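Local coordinates for xylanase and alpha-amylase inhibitor protein (PDB 3MU7) that probably inhibits both xylanases and alpha-amylases, using a TIM-barrel scaffold of the glycosyl hydrolase family 18 type, at residues 54-57 and 58-61; 95-99 and 100-104; 109-112 and 113-117. All blocks are in the same frame, centred on the assembly; numbering follows the deposited sequence.

All three interactions are local contacts on one side of the TIM barrel, partly buried, their centres about 18 to 20 Å from the centre of the chain. Interaction 1 is the first turns of helix 56-65, with a salt bridge on its outer side and leucine and isoleucine turned inward. Interaction 2 is the last turns of helix 86-101, richest in aromatic and apolar contacts, since it lies against strands 29-37 and 69-76. Interaction 3 belongs to the loop between helix 86-101 and strand 120-125; lacking helix, it relies on turns and an arginine. It touches both others: Lys54 reaches the Arg111 carbonyl, Asn99 holds the Arg111 N-H, and Phe113 meets Phe100, Leu56 and Ile60.

Interaction 1: 54-57 and 58-61; sequences KGLE and PQIK
The carboxylate of Glu57 meets the ammonium of Lys61 one helical turn on: OE2 offers its anti lone pair, on the side away from OE1, to Lys61 NZ at 2.8 Å in a salt bridge, while OE1 takes a weak bond from Asn115 N. The amide of Gln59 lies near Leu56, its NE2 3.8 Å from Leu56 CD2, while its OE1 accepts from the backbone N of Glu19. Glu57 and Lys61 run side by side and point the same way. With CG anti to its own backbone N (chi1 178°) and the chain extended, Glu57 keeps pace with the long lysine, whose CE also lies against Glu57 CG at 3.8 Å. In the backbone, helical bonds run from Ile60 N to Leu56 O, 2.8 Å, and from Lys61 N to Glu57 O, 3.2 Å. Lys54 O already accepts from Glu57 N, so Pro58, which lacks an N-H, is probably tolerated in this first turn. On the buried side, Ile60 CD1 packs on Leu56 CB at 3.9 Å, and both side chains also touch Phe113. The helix start is thus two-sided: opposite charges should partly offset each other at the surface, while branched apolar chains join helix 56-65 to the loop beside it.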
loop_
_atom_site.group_PDB
_atom_site.type_symbol
_atom_site.label_atom_id
_atom_site.label_comp_id
_atom_site.label_asym_id
_atom_site.label_seq_id
_atom_site.Cartn_x
_atom_site.Cartn_y
_atom_site.Cartn_z
ATOM N N LYS A 54 1.900 5.260 -19.265
ATOM C CA LYS A 54 1.713 6.648 -19.681
ATOM C C LYS A 54 0.238 7.043 -19.596
ATOM O O LYS A 54 -0.086 8.173 -19.228
ATOM C CB LYS A 54 2.265 6.885 -21.092
ATOM C CG LYS A 54 3.776 6.693 -21.231
ATOM C CD LYS A 54 4.568 7.824 -20.579
ATOM C CE LYS A 54 6.039 7.775 -20.986
ATOM N NZ LYS A 54 6.803 8.954 -20.478
ATOM N N GLY A 55 -0.647 6.098 -19.914
ATOM C CA GLY A 55 -2.087 6.323 -19.847
ATOM C C GLY A 55 -2.608 6.584 -18.444
ATOM O O GLY A 55 -3.709 7.099 -18.273
ATOM N N LEU A 56 -1.820 6.235 -17.431
ATOM C CA LEU A 56 -2.207 6.527 -16.056
ATOM C C LEU A 56 -2.136 8.003 -15.720
ATOM O O LEU A 56 -2.819 8.440 -14.802
ATOM C CB LEU A 56 -1.362 5.738 -15.051
ATOM C CG LEU A 56 -1.494 4.214 -15.046
ATOM C CD1 LEU A 56 -0.773 3.632 -13.839
ATOM C CD2 LEU A 56 -2.949 3.778 -15.060
ATOM N N GLU A 57 -1.313 8.766 -16.439
ATOM C CA GLU A 57 -1.114 10.172 -16.111
ATOM C C GLU A 57 -2.425 10.943 -15.834
ATOM O O GLU A 57 -2.590 11.484 -14.737
ATOM C CB GLU A 57 -0.257 10.897 -17.160
ATOM C CG GLU A 57 -0.104 12.377 -16.827
ATOM C CD GLU A 57 0.730 13.170 -17.805
ATOM O OE1 GLU A 57 1.360 12.587 -18.704
ATOM O OE2 GLU A 57 0.766 14.406 -17.640
ATOM N N PRO A 58 -3.360 11.003 -16.814
ATOM C CA PRO A 58 -4.569 11.791 -16.540
ATOM C C PRO A 58 -5.462 11.168 -15.473
ATOM O O PRO A 58 -6.199 11.880 -14.796
ATOM C CB PRO A 58 -5.288 11.817 -17.894
ATOM C CG PRO A 58 -4.774 10.645 -18.626
ATOM C CD PRO A 58 -3.341 10.510 -18.206
ATOM N N GLN A 59 -5.385 9.849 -15.324
ATOM C CA GLN A 59 -6.194 9.156 -14.326
ATOM C C GLN A 59 -5.711 9.451 -12.908
ATOM O O GLN A 59 -6.523 9.655 -11.998
ATOM C CB GLN A 59 -6.198 7.659 -14.590
ATOM C CG GLN A 59 -6.660 7.268 -15.978
ATOM C CD GLN A 59 -6.959 5.790 -16.029
ATOM O OE1 GLN A 59 -7.886 5.323 -15.373
ATOM N NE2 GLN A 59 -6.141 5.031 -16.764
ATOM N N ILE A 60 -4.394 9.482 -12.732
ATOM C CA ILE A 60 -3.788 9.874 -11.465
ATOM C C ILE A 60 -4.235 11.296 -11.112
ATOM O O ILE A 60 -4.673 11.568 -9.990
ATOM C CB ILE A 60 -2.244 9.810 -11.545
ATOM C CG1 ILE A 60 -1.763 8.360 -11.644
ATOM C CG2 ILE A 60 -1.615 10.479 -10.336
ATOM C CD1 ILE A 60 -0.375 8.215 -12.250
ATOM N N LYS A 61 -4.132 12.203 -12.083
ATOM C CA LYS A 61 -4.522 13.592 -11.860
ATOM C C LYS A 61 -6.002 13.705 -11.517
ATOM O O LYS A 61 -6.385 14.484 -10.650
ATOM C CB LYS A 61 -4.179 14.461 -13.073
ATOM C CG LYS A 61 -2.693 14.629 -13.301
ATOM C CD LYS A 61 -2.445 15.371 -14.608
ATOM C CE LYS A 61 -0.972 15.494 -14.917
ATOM N NZ LYS A 61 -0.756 16.223 -16.202
#

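Interaction 2: 95-99 and 100-104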
loop_
_atom_site.group_PDB
_atom_site.type_symbol
_atom_site.label_atom_id
_atom_site.label_comp_id
_atom_site.label_asym_id
_atom_site.label_seq_id
_atom_site.Cartn_x
_atom_site.Cartn_y
_atom_site.Cartn_z
ATOM N N TYR A 95 15.744 7.217 -8.542
ATOM C CA TYR A 95 14.816 6.871 -9.617
ATOM C C TYR A 95 13.376 7.221 -9.242
ATOM O O TYR A 95 12.658 7.846 -10.026
ATOM C CB TYR A 95 14.945 5.382 -9.939
ATOM C CG TYR A 95 13.873 4.831 -10.850
ATOM C CD1 TYR A 95 13.951 4.996 -12.239
ATOM C CD2 TYR A 95 12.778 4.135 -10.332
ATOM C CE1 TYR A 95 12.958 4.489 -13.079
ATOM C CE2 TYR A 95 11.798 3.625 -11.167
ATOM C CZ TYR A 95 11.893 3.807 -12.527
ATOM O OH TYR A 95 10.907 3.293 -13.331
ATOM N N LEU A 96 12.956 6.819 -8.042
ATOM C CA LEU A 96 11.603 7.104 -7.580
ATOM C C LEU A 96 11.359 8.595 -7.443
ATOM O O LEU A 96 10.316 9.104 -7.849
ATOM C CB LEU A 96 11.328 6.412 -6.251
ATOM C CG LEU A 96 11.280 4.887 -6.292
ATOM C CD1 LEU A 96 11.233 4.348 -4.863
ATOM C CD2 LEU A 96 10.103 4.361 -7.127
ATOM N N HIS A 97 12.329 9.289 -6.878
ATOM C CA HIS A 97 12.203 10.724 -6.662
ATOM C C HIS A 97 12.085 11.511 -7.950
ATOM O O HIS A 97 11.171 12.306 -8.089
ATOM C CB HIS A 97 13.393 11.212 -5.839
ATOM C CG HIS A 97 13.207 12.579 -5.274
ATOM N ND1 HIS A 97 14.200 13.509 -5.329
ATOM C CD2 HIS A 97 12.193 13.137 -4.586
ATOM C CE1 HIS A 97 13.790 14.601 -4.731
ATOM N NE2 HIS A 97 12.566 14.425 -4.310
ATOM N N LYS A 98 13.001 11.254 -8.856
ATOM C CA LYS A 98 13.036 11.997 -10.113
ATOM C C LYS A 98 11.839 11.695 -11.003
ATOM O O LYS A 98 11.316 12.586 -11.670
ATOM C CB LYS A 98 14.323 11.698 -10.880
ATOM C CG LYS A 98 15.571 12.315 -10.271
ATOM C CD LYS A 98 16.766 12.121 -11.189
ATOM C CE LYS A 98 17.985 12.883 -10.696
ATOM N NZ LYS A 98 19.117 12.802 -11.662
ATOM N N ASN A 99 11.403 10.441 -11.021
ATOM C CA ASN A 99 10.391 10.020 -11.987
ATOM C C ASN A 99 8.948 10.083 -11.521
ATOM O O ASN A 99 8.045 10.194 -12.354
ATOM C CB ASN A 99 10.710 8.633 -12.516
ATOM C CG ASN A 99 11.846 8.654 -13.496
ATOM O OD1 ASN A 99 11.693 9.144 -14.614
ATOM N ND2 ASN A 99 13.001 8.138 -13.088
ATOM N N PHE A 100 8.730 10.016 -10.209
ATOM C CA PHE A 100 7.382 9.907 -9.657
ATOM C C PHE A 100 7.053 10.966 -8.617
ATOM O O PHE A 100 5.885 11.279 -8.432
ATOM C CB PHE A 100 7.151 8.519 -9.037
ATOM C CG PHE A 100 7.277 7.379 -10.012
ATOM C CD1 PHE A 100 6.213 7.021 -10.839
ATOM C CD2 PHE A 100 8.458 6.647 -10.088
ATOM C CE1 PHE A 100 6.336 5.956 -11.740
ATOM C CE2 PHE A 100 8.586 5.587 -10.977
ATOM C CZ PHE A 100 7.523 5.240 -11.803
ATOM N N LEU A 101 8.053 11.499 -7.921
ATOM C CA LEU A 101 7.773 12.352 -6.763
ATOM C C LEU A 101 8.048 13.829 -6.991
ATOM O O LEU A 101 7.743 14.664 -6.137
ATOM C CB LEU A 101 8.521 11.831 -5.534
ATOM C CG LEU A 101 8.192 10.386 -5.134
ATOM C CD1 LEU A 101 9.151 9.892 -4.068
ATOM C CD2 LEU A 101 6.743 10.247 -4.659
ATOM N N LEU A 102 8.621 14.132 -8.149
ATOM C CA LEU A 102 8.908 15.498 -8.561
ATOM C C LEU A 102 8.291 15.740 -9.929
ATOM O O LEU A 102 8.099 14.793 -10.688
ATOM C CB LEU A 102 10.419 15.712 -8.661
ATOM C CG LEU A 102 11.245 15.715 -7.378
ATOM C CD1 LEU A 102 12.717 15.749 -7.748
ATOM C CD2 LEU A 102 10.888 16.899 -6.491
ATOM N N PRO A 103 7.997 17.017 -10.262
ATOM C CA PRO A 103 7.632 17.359 -11.638
ATOM C C PRO A 103 8.788 17.029 -12.584
ATOM O O PRO A 103 9.935 16.938 -12.132
ATOM C CB PRO A 103 7.419 18.879 -11.579
ATOM C CG PRO A 103 7.198 19.191 -10.152
ATOM C CD PRO A 103 8.009 18.202 -9.386
ATOM N N PRO A 104 8.506 16.854 -13.889
ATOM C CA PRO A 104 9.597 16.542 -14.814
ATOM C C PRO A 104 10.659 17.629 -14.835
ATOM O O PRO A 104 10.346 18.812 -14.670
ATOM C CB PRO A 104 8.900 16.469 -16.178
ATOM C CG PRO A 104 7.636 17.226 -16.000
ATOM C CD PRO A 104 7.217 16.946 -14.596
#
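Helix 86-101 takes a wider pi-type turn at 97-99, and around it Leu96 O accepts from Phe100 N at 3.0 Å and, more weakly, from Leu101 N, which also bonds to His97 O at 3.2 Å. Among the side chains, Phe100 presents its edge to the face of Tyr95 in an offset edge-to-face pair, with centroids 5.9 Å apart and planes at 72°. The nearest carbons are Tyr95 CE2 and Phe100 CE2, at 3.8 Å. Leu96 closes on the same ring through CD2, and Leu72 of strand 69-76 touches both Leu96 and Phe100, so large apolar residues suit this inward side. On another side of the helix, Leu102 lays CD1 over one face of the His97 imidazole, a CH-pi contact 3.6 Å from the ring centroid. The ring gets there because CG of His97 is anti to the backbone N (chi1 -166°), which brings the imidazole beside Leu102; it also stacks with Phe143. Asn99 folds back along the helix, its ND2 giving a bond of 3.1 Å to Tyr95 O, which already accepts from Asn99 N. Its OD1 accepts from the backbone N of Arg111. An amide suits this buried position because it can donate and accept at once. At this helix end, then, side-chain contacts add to backbone bonds that grow less regular: Tyr95, Leu96 and Phe100 pack toward the barrel strands, the Leu102-His97 pair stands apart beside Phe143, and Asn99 ties the last turn to the following loop.

Interaction 3: 109-112 and 113-117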
loop_
_atom_site.group_PDB
_atom_site.type_symbol
_atom_site.label_atom_id
_atom_site.label_comp_id
_atom_site.label_asym_id
_atom_site.label_seq_id
_atom_site.Cartn_x
_atom_site.Cartn_y
_atom_site.Cartn_z
ATOM N N GLU A 109 14.666 11.785 -18.100
ATOM C CA GLU A 109 13.827 10.976 -17.203
ATOM C C GLU A 109 12.862 10.089 -17.987
ATOM O O GLU A 109 12.292 10.535 -18.984
ATOM C CB GLU A 109 13.044 11.868 -16.237
ATOM C CG GLU A 109 13.922 12.667 -15.283
ATOM C CD GLU A 109 13.167 13.753 -14.529
ATOM O OE1 GLU A 109 11.976 13.993 -14.852
ATOM O OE2 GLU A 109 13.773 14.349 -13.618
ATOM N N SER A 110 12.675 8.840 -17.531
ATOM C CA SER A 110 11.753 7.917 -18.202
ATOM C C SER A 110 10.255 8.289 -17.978
ATOM O O SER A 110 9.421 7.999 -18.838
ATOM C CB SER A 110 12.036 6.466 -17.804
ATOM O OG SER A 110 11.846 6.279 -16.415
ATOM N N ARG A 111 9.944 8.959 -16.835
ATOM C CA ARG A 111 8.564 9.345 -16.527
ATOM C C ARG A 111 7.525 8.243 -16.897
ATOM O O ARG A 111 6.675 8.440 -17.762
ATOM C CB ARG A 111 8.157 10.650 -17.228
ATOM C CG ARG A 111 9.149 11.801 -17.118
ATOM C CD ARG A 111 9.333 12.283 -15.678
ATOM N NE ARG A 111 8.082 12.702 -15.025
ATOM C CZ ARG A 111 8.053 13.358 -13.866
ATOM N NH1 ARG A 111 9.178 13.657 -13.237
ATOM N NH2 ARG A 111 6.874 13.709 -13.344
ATOM N N PRO A 112 7.607 7.117 -16.217
ATOM C CA PRO A 112 6.640 6.055 -16.534
ATOM C C PRO A 112 5.203 6.485 -16.560
ATOM O O PRO A 112 4.444 6.031 -17.414
ATOM C CB PRO A 112 7.074 4.925 -15.612
ATOM C CG PRO A 112 8.566 5.063 -15.657
ATOM C CD PRO A 112 8.914 6.475 -15.989
ATOM N N PHE A 113 4.804 7.340 -15.616
ATOM C CA PHE A 113 3.425 7.839 -15.560
ATOM C C PHE A 113 3.342 9.273 -16.079
ATOM O O PHE A 113 2.484 10.058 -15.654
ATOM C CB PHE A 113 2.892 7.768 -14.126
ATOM C CG PHE A 113 2.838 6.408 -13.509
ATOM C CD1 PHE A 113 2.873 5.250 -14.298
ATOM C CD2 PHE A 113 2.775 6.280 -12.125
ATOM C CE1 PHE A 113 2.830 3.985 -13.689
ATOM C CE2 PHE A 113 2.746 5.025 -11.519
ATOM C CZ PHE A 113 2.766 3.870 -12.302
ATOM N N GLY A 114 4.244 9.622 -16.996
ATOM C CA GLY A 114 4.229 10.963 -17.560
ATOM C C GLY A 114 4.498 12.045 -16.533
ATOM O O GLY A 114 5.283 11.870 -15.617
ATOM N N ASN A 115 3.826 13.178 -16.697
ATOM C CA ASN A 115 4.043 14.337 -15.836
ATOM C C ASN A 115 3.253 14.340 -14.528
ATOM O O ASN A 115 3.277 15.316 -13.786
ATOM C CB ASN A 115 3.813 15.632 -16.622
ATOM C CG ASN A 115 4.816 15.808 -17.744
ATOM O OD1 ASN A 115 5.868 15.164 -17.760
ATOM N ND2 ASN A 115 4.499 16.682 -18.688
ATOM N N ALA A 116 2.561 13.240 -14.245
ATOM C CA ALA A 116 1.928 13.067 -12.940
ATOM C C ALA A 116 2.982 13.077 -11.838
ATOM O O ALA A 116 4.124 12.637 -12.048
ATOM C CB ALA A 116 1.152 11.775 -12.903
ATOM N N VAL A 117 2.598 13.609 -10.686
ATOM C CA VAL A 117 3.441 13.601 -9.499
ATOM C C VAL A 117 2.653 12.877 -8.423
ATOM O O VAL A 117 1.576 13.315 -8.022
ATOM C CB VAL A 117 3.813 15.028 -9.037
ATOM C CG1 VAL A 117 4.634 14.975 -7.754
ATOM C CG2 VAL A 117 4.586 15.764 -10.133
#
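Hydrogen bonds carry most of this contact, and Arg111 takes part in them through both its backbone and its side chain. Its carbonyl O accepts from Gly114 N at 2.8 Å, closing a type I beta turn over Pro112 and Phe113; Pro112, whose ring fixes phi near -50°, suits the second position. A type II' turn from Phe113 to Ala116 follows, closed by a weak bond of 3.5 Å from Ala116 N to Phe113 O, and Gly114 fits its second position because the positive phi (63°) is readily adopted without a side chain. From the side chain, Arg111 NE donates to Gly114 O at 3.0 Å, with that oxygen close to the guanidinium plane but the donor above the carbonyl plane, and NH2 adds a weak bond to the same oxygen. Bends at chi2 and chi3 curl the arginine back toward Gly114 O. Charge pairing is the second kind: Arg111 NH1 forms a salt bridge of 3.2 Å with Glu109 OE1, approached from above the carboxylate plane, and also bonds to Leu102 O, just past helix 86-101. Apolar packing is slight between the segments, Pro112 CB standing 4.4 Å from Phe113 CD1; the Phe113 ring instead pairs edge-to-face with Phe100 and touches Pro53 and Leu46. Such a loop is shaped from within: a buried guanidinium spends its donors on a carboxylate and backbone oxygens, which should offset the cost of burying its charge and may steady the two successive turns between helices 56-65 and 86-101.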